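Local coordinates for protein PKS (PDB 4OQJ) that probably acts as a ketosynthase (3-oxoacyl-[acyl-carrier-protein] synthase) that extends a carrier-protein-bound chain in the assembly of the polyketide antibiotic oxazolomycin, at residues C183-S188 with S209-M214; A596-Q601 with R631-I636. All coordinates share one frame; numbering follows the deposited sequence.

Contact 1. Residues C183-S188 with S209-M214; sequences CGPSVS and SGDCTM
Gly184 and Pro185 lead into strand 186-190, and Asp211 and Cys212 pass beside them in the loop before strand 214-221. This closes a beta-alpha-beta crossover of the thiolase-type ketosynthase fold. The two strands are parallel, with strand 132-138 between them, and helix 195-209 makes the connection. That helix ends in a Schellman motif: Gly210, with positive phi, is its C-prime residue, and Asp211 N bonds back to Ser206 O. The chain then turns toward the Pro185 ring.

No hydrogen bond links the two segments. Pro185 CG packs on Asp211 CB at 3.5 Å, and Pro185 CD lies 3.7 Å from Asp211 O. The same CD also meets Cys212 CB at 4.2 Å. The proline ring thus uses its CG-CD edge against the loop.

Asp211 CG stands opposite its carbonyl carbon (chi1 -74°). The methylene faces the proline, while OD2 bonds to Ser206 OG and to His201 NE2 of the second subunit. The three touching residues are buried, close to the dimer interface. At the start of the strand, Ser186 OG donates to Gly184 O at 3.2 Å, from 41° above the carbonyl plane.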
ATOM      1  N   CYS A 183       4.201  11.463  10.712  1.00 12.74           N
ATOM      2  CA  CYS A 183       2.869  12.010  10.466  1.00 10.66           C
ATOM      3  C   CYS A 183       2.437  11.938   9.005  1.00 11.73           C
ATOM      4  O   CYS A 183       1.345  12.395   8.650  1.00 10.09           O
ATOM      5  CB  CYS A 183       2.814  13.457  10.941  1.00 14.39           C
ATOM      6  SG  CYS A 183       3.166  13.590  12.697  1.00 21.53           S
ATOM      7  N   GLY A 184       3.295  11.390   8.153  1.00 11.17           N
ATOM      8  CA  GLY A 184       2.920  11.142   6.770  1.00 12.69           C
ATOM      9  C   GLY A 184       2.054   9.892   6.695  1.00 12.54           C
ATOM     10  O   GLY A 184       1.735   9.290   7.724  1.00  9.79           O
ATOM     11  N   PRO A 185       1.655   9.489   5.484  1.00 12.46           N
ATOM     12  CA  PRO A 185       0.911   8.235   5.349  1.00 12.18           C
ATOM     13  C   PRO A 185       1.685   7.084   5.953  1.00 10.21           C
ATOM     14  O   PRO A 185       2.871   6.930   5.660  1.00  9.33           O
ATOM     15  CB  PRO A 185       0.787   8.039   3.840  1.00 13.64           C
ATOM     16  CG  PRO A 185       1.142   9.315   3.246  1.00 18.36           C
ATOM     17  CD  PRO A 185       2.061  10.020   4.182  1.00 14.13           C
ATOM     18  N   SER A 186       1.021   6.289   6.782  1.00 10.33           N
ATOM     19  CA  SER A 186       1.640   5.144   7.411  1.00 13.70           C
ATOM     20  C   SER A 186       0.804   3.924   7.079  1.00 12.20           C
ATOM     21  O   SER A 186      -0.337   3.783   7.535  1.00 12.19           O
ATOM     22  CB  SER A 186       1.762   5.377   8.915  1.00 18.44           C
ATOM     23  OG  SER A 186       2.536   6.565   9.147  1.00 23.04           O
ATOM     24  N   VAL A 187       1.365   3.064   6.247  1.00  8.42           N
ATOM     25  CA  VAL A 187       0.586   2.041   5.582  1.00  8.46           C
ATOM     26  C   VAL A 187       1.310   0.700   5.623  1.00  9.39           C
ATOM     27  O   VAL A 187       2.490   0.608   5.278  1.00  8.77           O
ATOM     28  CB  VAL A 187       0.309   2.432   4.107  1.00 10.24           C
ATOM     29  CG1 VAL A 187      -0.587   1.397   3.418  1.00 13.73           C
ATOM     30  CG2 VAL A 187      -0.345   3.804   4.040  1.00 10.21           C
ATOM     31  N   SER A 188       0.613  -0.339   6.056  1.00  9.60           N
ATOM     32  CA  SER A 188       1.171  -1.684   5.944  1.00 13.48           C
ATOM     33  C   SER A 188       0.851  -2.231   4.563  1.00 11.85           C
ATOM     34  O   SER A 188      -0.302  -2.239   4.124  1.00 12.59           O
ATOM     35  CB  SER A 188       0.651  -2.609   7.036  1.00 14.71           C
ATOM     36  OG  SER A 188       1.022  -2.092   8.305  1.00 17.92           O
ATOM     37  N   SER A 209       4.131  12.588  -5.193  1.00 18.92           N
ATOM     38  CA  SER A 209       2.789  13.176  -5.172  1.00 24.84           C
ATOM     39  C   SER A 209       2.648  14.266  -4.111  1.00 31.42           C
ATOM     40  O   SER A 209       1.687  15.028  -4.137  1.00 35.22           O
ATOM     41  CB  SER A 209       1.731  12.106  -4.900  1.00 29.66           C
ATOM     42  OG  SER A 209       1.769  11.073  -5.876  1.00 41.88           O
ATOM     43  N   GLY A 210       3.577  14.300  -3.157  1.00 32.53           N
ATOM     44  CA  GLY A 210       3.526  15.246  -2.054  1.00 33.36           C
ATOM     45  C   GLY A 210       2.752  14.821  -0.809  1.00 30.04           C
ATOM     46  O   GLY A 210       2.398  15.670   0.000  1.00 35.06           O
ATOM     47  N   ASP A 211       2.478  13.531  -0.635  1.00 26.10           N
ATOM     48  CA  ASP A 211       1.928  13.051   0.629  1.00 25.22           C
ATOM     49  C   ASP A 211       2.881  13.392   1.785  1.00 22.72           C
ATOM     50  O   ASP A 211       2.454  13.481   2.937  1.00 20.71           O
ATOM     51  CB  ASP A 211       1.711  11.526   0.631  1.00 25.56           C
ATOM     52  CG  ASP A 211       0.520  11.066  -0.205  1.00 26.59           C
ATOM     53  OD1 ASP A 211      -0.313  11.916  -0.583  1.00 31.21           O
ATOM     54  OD2 ASP A 211       0.421   9.820  -0.464  1.00 18.71           O
ATOM     55  N   CYS A 212       4.171  13.523   1.475  1.00 18.89           N
ATOM     56  CA  CYS A 212       5.215  13.660   2.494  1.00 18.41           C
ATOM     57  C   CYS A 212       6.526  14.179   1.903  1.00 17.75           C
ATOM     58  O   CYS A 212       6.689  14.224   0.690  1.00 20.75           O
ATOM     59  CB  CYS A 212       5.463  12.317   3.197  1.00 15.58           C
ATOM     60  SG  CYS A 212       5.771  10.947   2.105  1.00 16.41           S
ATOM     61  N   THR A 213       7.461  14.563   2.770  1.00 15.19           N
ATOM     62  CA  THR A 213       8.752  15.105   2.318  1.00 16.73           C
ATOM     63  C   THR A 213       9.875  14.086   2.521  1.00 17.25           C
ATOM     64  O   THR A 213      10.917  14.165   1.871  1.00 19.33           O
ATOM     65  CB  THR A 213       9.084  16.430   3.037  1.00 19.35           C
ATOM     66  OG1 THR A 213       9.284  16.208   4.437  1.00 21.50           O
ATOM     67  CG2 THR A 213       7.941  17.432   2.846  1.00 21.42           C
HETATM   68  N   MSE A 214       9.647  13.119   3.402  1.00 13.53           N
HETATM   69  CA  MSE A 214      10.531  11.968   3.560  1.00 14.05           C
HETATM   70  C   MSE A 214       9.681  10.738   3.761  1.00 13.54           C
HETATM   71  O   MSE A 214       8.527  10.846   4.166  1.00 13.07           O
HETATM   72  CB  MSE A 214      11.473  12.134   4.758  1.00 18.84           C
HETATM   73  CG  MSE A 214      12.620  13.097   4.572  1.00 28.95           C
HETATM   74 SE   MSE A 214      13.446  13.548   6.307  0.59 23.35          SE
HETATM   75  CE  MSE A 214      13.585  11.804   7.071  1.00 10.21           C
TER

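Contact 2. Residues A596-Q601 with R631-I636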
ATOM      1  N   ALA A 596      31.881  46.653  32.223  1.00 27.66           N
ATOM      2  CA  ALA A 596      32.385  45.729  31.223  1.00 26.47           C
ATOM      3  C   ALA A 596      32.063  44.291  31.603  1.00 25.16           C
ATOM      4  O   ALA A 596      31.647  43.498  30.767  1.00 24.33           O
ATOM      5  CB  ALA A 596      33.879  45.913  31.055  1.00 28.99           C
ATOM      6  N   ALA A 597      32.247  43.959  32.876  1.00 27.25           N
ATOM      7  CA  ALA A 597      31.957  42.612  33.353  1.00 29.84           C
ATOM      8  C   ALA A 597      30.467  42.328  33.235  1.00 28.74           C
ATOM      9  O   ALA A 597      30.074  41.234  32.842  1.00 28.64           O
ATOM     10  CB  ALA A 597      32.423  42.436  34.795  1.00 38.34           C
ATOM     11  N   PHE A 598      29.634  43.311  33.566  1.00 28.20           N
ATOM     12  CA  PHE A 598      28.196  43.156  33.392  1.00 28.42           C
ATOM     13  C   PHE A 598      27.850  42.882  31.927  1.00 29.51           C
ATOM     14  O   PHE A 598      27.189  41.892  31.618  1.00 30.28           O
ATOM     15  CB  PHE A 598      27.439  44.398  33.864  1.00 28.36           C
ATOM     16  CG  PHE A 598      25.975  44.342  33.560  1.00 30.82           C
ATOM     17  CD1 PHE A 598      25.106  43.647  34.390  1.00 33.76           C
ATOM     18  CD2 PHE A 598      25.468  44.950  32.432  1.00 28.47           C
ATOM     19  CE1 PHE A 598      23.760  43.574  34.097  1.00 32.51           C
ATOM     20  CE2 PHE A 598      24.123  44.879  32.139  1.00 28.38           C
ATOM     21  CZ  PHE A 598      23.270  44.189  32.974  1.00 29.70           C
ATOM     22  N   ALA A 599      28.296  43.767  31.037  1.00 29.15           N
ATOM     23  CA  ALA A 599      27.975  43.681  29.609  1.00 26.50           C
ATOM     24  C   ALA A 599      28.270  42.300  29.017  1.00 23.02           C
ATOM     25  O   ALA A 599      27.408  41.710  28.376  1.00 22.48           O
ATOM     26  CB  ALA A 599      28.733  44.743  28.837  1.00 25.14           C
ATOM     27  N   VAL A 600      29.475  41.791  29.234  1.00 22.62           N
ATOM     28  CA  VAL A 600      29.851  40.481  28.718  1.00 21.90           C
ATOM     29  C   VAL A 600      28.923  39.392  29.247  1.00 22.61           C
ATOM     30  O   VAL A 600      28.498  38.521  28.500  1.00 21.64           O
ATOM     31  CB  VAL A 600      31.295  40.120  29.085  1.00 26.15           C
ATOM     32  CG1 VAL A 600      31.664  38.727  28.552  1.00 26.12           C
ATOM     33  CG2 VAL A 600      32.241  41.149  28.516  1.00 34.11           C
ATOM     34  N   GLN A 601      28.598  39.451  30.536  1.00 23.02           N
ATOM     35  CA  GLN A 601      27.752  38.430  31.137  1.00 23.95           C
ATOM     36  C   GLN A 601      26.309  38.553  30.654  1.00 23.30           C
ATOM     37  O   GLN A 601      25.672  37.543  30.376  1.00 21.13           O
ATOM     38  CB  GLN A 601      27.810  38.511  32.668  1.00 23.17           C
ATOM     39  CG  GLN A 601      29.121  38.001  33.255  1.00 23.58           C
ATOM     40  CD  GLN A 601      29.162  38.065  34.777  1.00 26.04           C
ATOM     41  OE1 GLN A 601      28.875  37.083  35.458  1.00 31.09           O
ATOM     42  NE2 GLN A 601      29.540  39.212  35.308  1.00 25.29           N
ATOM     43  N   ARG A 631      18.068  48.159  35.183  1.00 39.50           N
ATOM     44  CA  ARG A 631      16.867  48.044  34.358  1.00 40.47           C
ATOM     45  C   ARG A 631      16.936  46.799  33.478  1.00 42.09           C
ATOM     46  O   ARG A 631      15.959  46.064  33.350  1.00 42.15           O
ATOM     47  CB  ARG A 631      16.678  49.289  33.487  1.00 36.56           C
ATOM     48  N   LEU A 632      18.093  46.570  32.869  1.00 41.18           N
ATOM     49  CA  LEU A 632      18.270  45.424  31.993  1.00 38.26           C
ATOM     50  C   LEU A 632      18.051  44.132  32.765  1.00 33.76           C
ATOM     51  O   LEU A 632      17.451  43.193  32.245  1.00 38.38           O
ATOM     52  CB  LEU A 632      19.663  45.438  31.361  1.00 40.49           C
ATOM     53  CG  LEU A 632      19.857  46.413  30.201  1.00 41.06           C
ATOM     54  CD1 LEU A 632      21.318  46.457  29.769  1.00 42.08           C
ATOM     55  CD2 LEU A 632      18.970  46.040  29.019  1.00 43.29           C
ATOM     56  N   LEU A 633      18.536  44.090  34.005  1.00 33.07           N
ATOM     57  CA  LEU A 633      18.351  42.919  34.849  1.00 34.60           C
ATOM     58  C   LEU A 633      16.878  42.738  35.187  1.00 46.41           C
ATOM     59  O   LEU A 633      16.387  41.611  35.250  1.00 40.63           O
ATOM     60  CB  LEU A 633      19.178  43.027  36.127  1.00 35.66           C
ATOM     61  CG  LEU A 633      20.675  42.735  35.994  1.00 34.50           C
ATOM     62  CD1 LEU A 633      21.358  42.934  37.327  1.00 35.10           C
ATOM     63  CD2 LEU A 633      20.941  41.316  35.480  1.00 29.24           C
ATOM     64  N   ASP A 634      16.177  43.850  35.399  1.00 54.03           N
ATOM     65  CA  ASP A 634      14.742  43.813  35.661  1.00 53.81           C
ATOM     66  C   ASP A 634      13.978  43.297  34.448  1.00 50.12           C
ATOM     67  O   ASP A 634      13.066  42.485  34.581  1.00 53.41           O
ATOM     68  CB  ASP A 634      14.227  45.203  36.046  1.00 61.09           C
ATOM     69  CG  ASP A 634      14.419  45.507  37.517  1.00 74.81           C
ATOM     70  OD1 ASP A 634      13.820  44.799  38.354  1.00 77.96           O
ATOM     71  OD2 ASP A 634      15.154  46.465  37.840  1.00 85.15           O
ATOM     72  N   GLY A 635      14.367  43.774  33.269  1.00 43.92           N
ATOM     73  CA  GLY A 635      13.728  43.396  32.024  1.00 38.63           C
ATOM     74  C   GLY A 635      13.742  41.907  31.738  1.00 42.77           C
ATOM     75  O   GLY A 635      12.755  41.366  31.248  1.00 54.64           O
ATOM     76  N   ILE A 636      14.856  41.241  32.024  1.00 42.13           N
ATOM     77  CA  ILE A 636      14.939  39.788  31.855  1.00 41.87           C
ATOM     78  C   ILE A 636      14.498  39.067  33.124  1.00 41.07           C
ATOM     79  O   ILE A 636      14.572  37.846  33.208  1.00 42.35           O
ATOM     80  CB  ILE A 636      16.373  39.321  31.489  1.00 38.66           C
ATOM     81  CG1 ILE A 636      17.357  39.594  32.638  1.00 38.78           C
ATOM     82  CG2 ILE A 636      16.831  39.987  30.202  1.00 40.34           C
ATOM     83  CD1 ILE A 636      18.720  38.937  32.452  1.00 40.28           C
TER
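Phe598 on helix 594-610 reaches across to Leu632 and Leu633, two successive residues near the end of helix 627-635. This is helix-helix packing through side chains alone, with the edge of one phenylalanine set against two consecutive leucines of the other helix. The helices stand well apart here: Phe598 CA and Leu633 CA, the nearest pair, are 10.0 Å apart. One aromatic side chain bridges the gap, and the whole contact is apolar.

Phe598 is extended from its helix, with CG anti to the backbone N (chi1 174°). This sends the far end of the ring between the two leucines. Its rim does the touching. Phe598 CE2 meets Leu632 CD1 at 4.0 Å, with the methyl in the plane of the ring. Phe598 CZ lies 4.1 Å from Leu632 CB, so this leucine follows the rim from its first carbon to one methyl. On the other side of the ring tip, Phe598 CE1 approaches Leu633 CG at 3.7 Å and Leu633 CD2 at 3.9 Å. The branch point comes closest, and both methyls lie against the same ring carbon. Phe598 and Leu633 run past each other in opposite directions.

In Leu633, CG opposite the carbonyl carbon (chi1 -78°) swings the branch in toward Phe598. Leu632 already points that way from CB, and its extended second torsion (chi2 173°) brings CD1 up to the ring edge.

Away from the ring, Gln601 NE2 donates to Ala597 O at 3.2 Å, and its OE1 accepts from Val551 N, just after strand 547-549.

Around the contact, Cys577 of helix 568-581 touches both Phe598 and Leu632. Farther along helix 594-610, Tyr602 packs on Leu632, while helix 557-566 meets the first helix at Val600.

How the contacts relate
Contact 1 belongs to the thiolase-type ketosynthase core, while contact 2 lies in a helix-rich part with a few short strands, far along the chain. Their centres are 48 Å apart and their nearest atoms about 34 Å apart, so they do not touch. Both segments of contact 1 come earlier in the sequence than either segment of contact 2. Their surroundings also differ. The second subunit packs against contact 1, but no other chain of the assembly touches 596-601 or 631-636. In this family the nucleophilic cysteine usually follows the strand corresponding to 186-190, so contact 1 probably lies closer to the active site. Neither contact includes the potassium ligands Ser292 and Lys294.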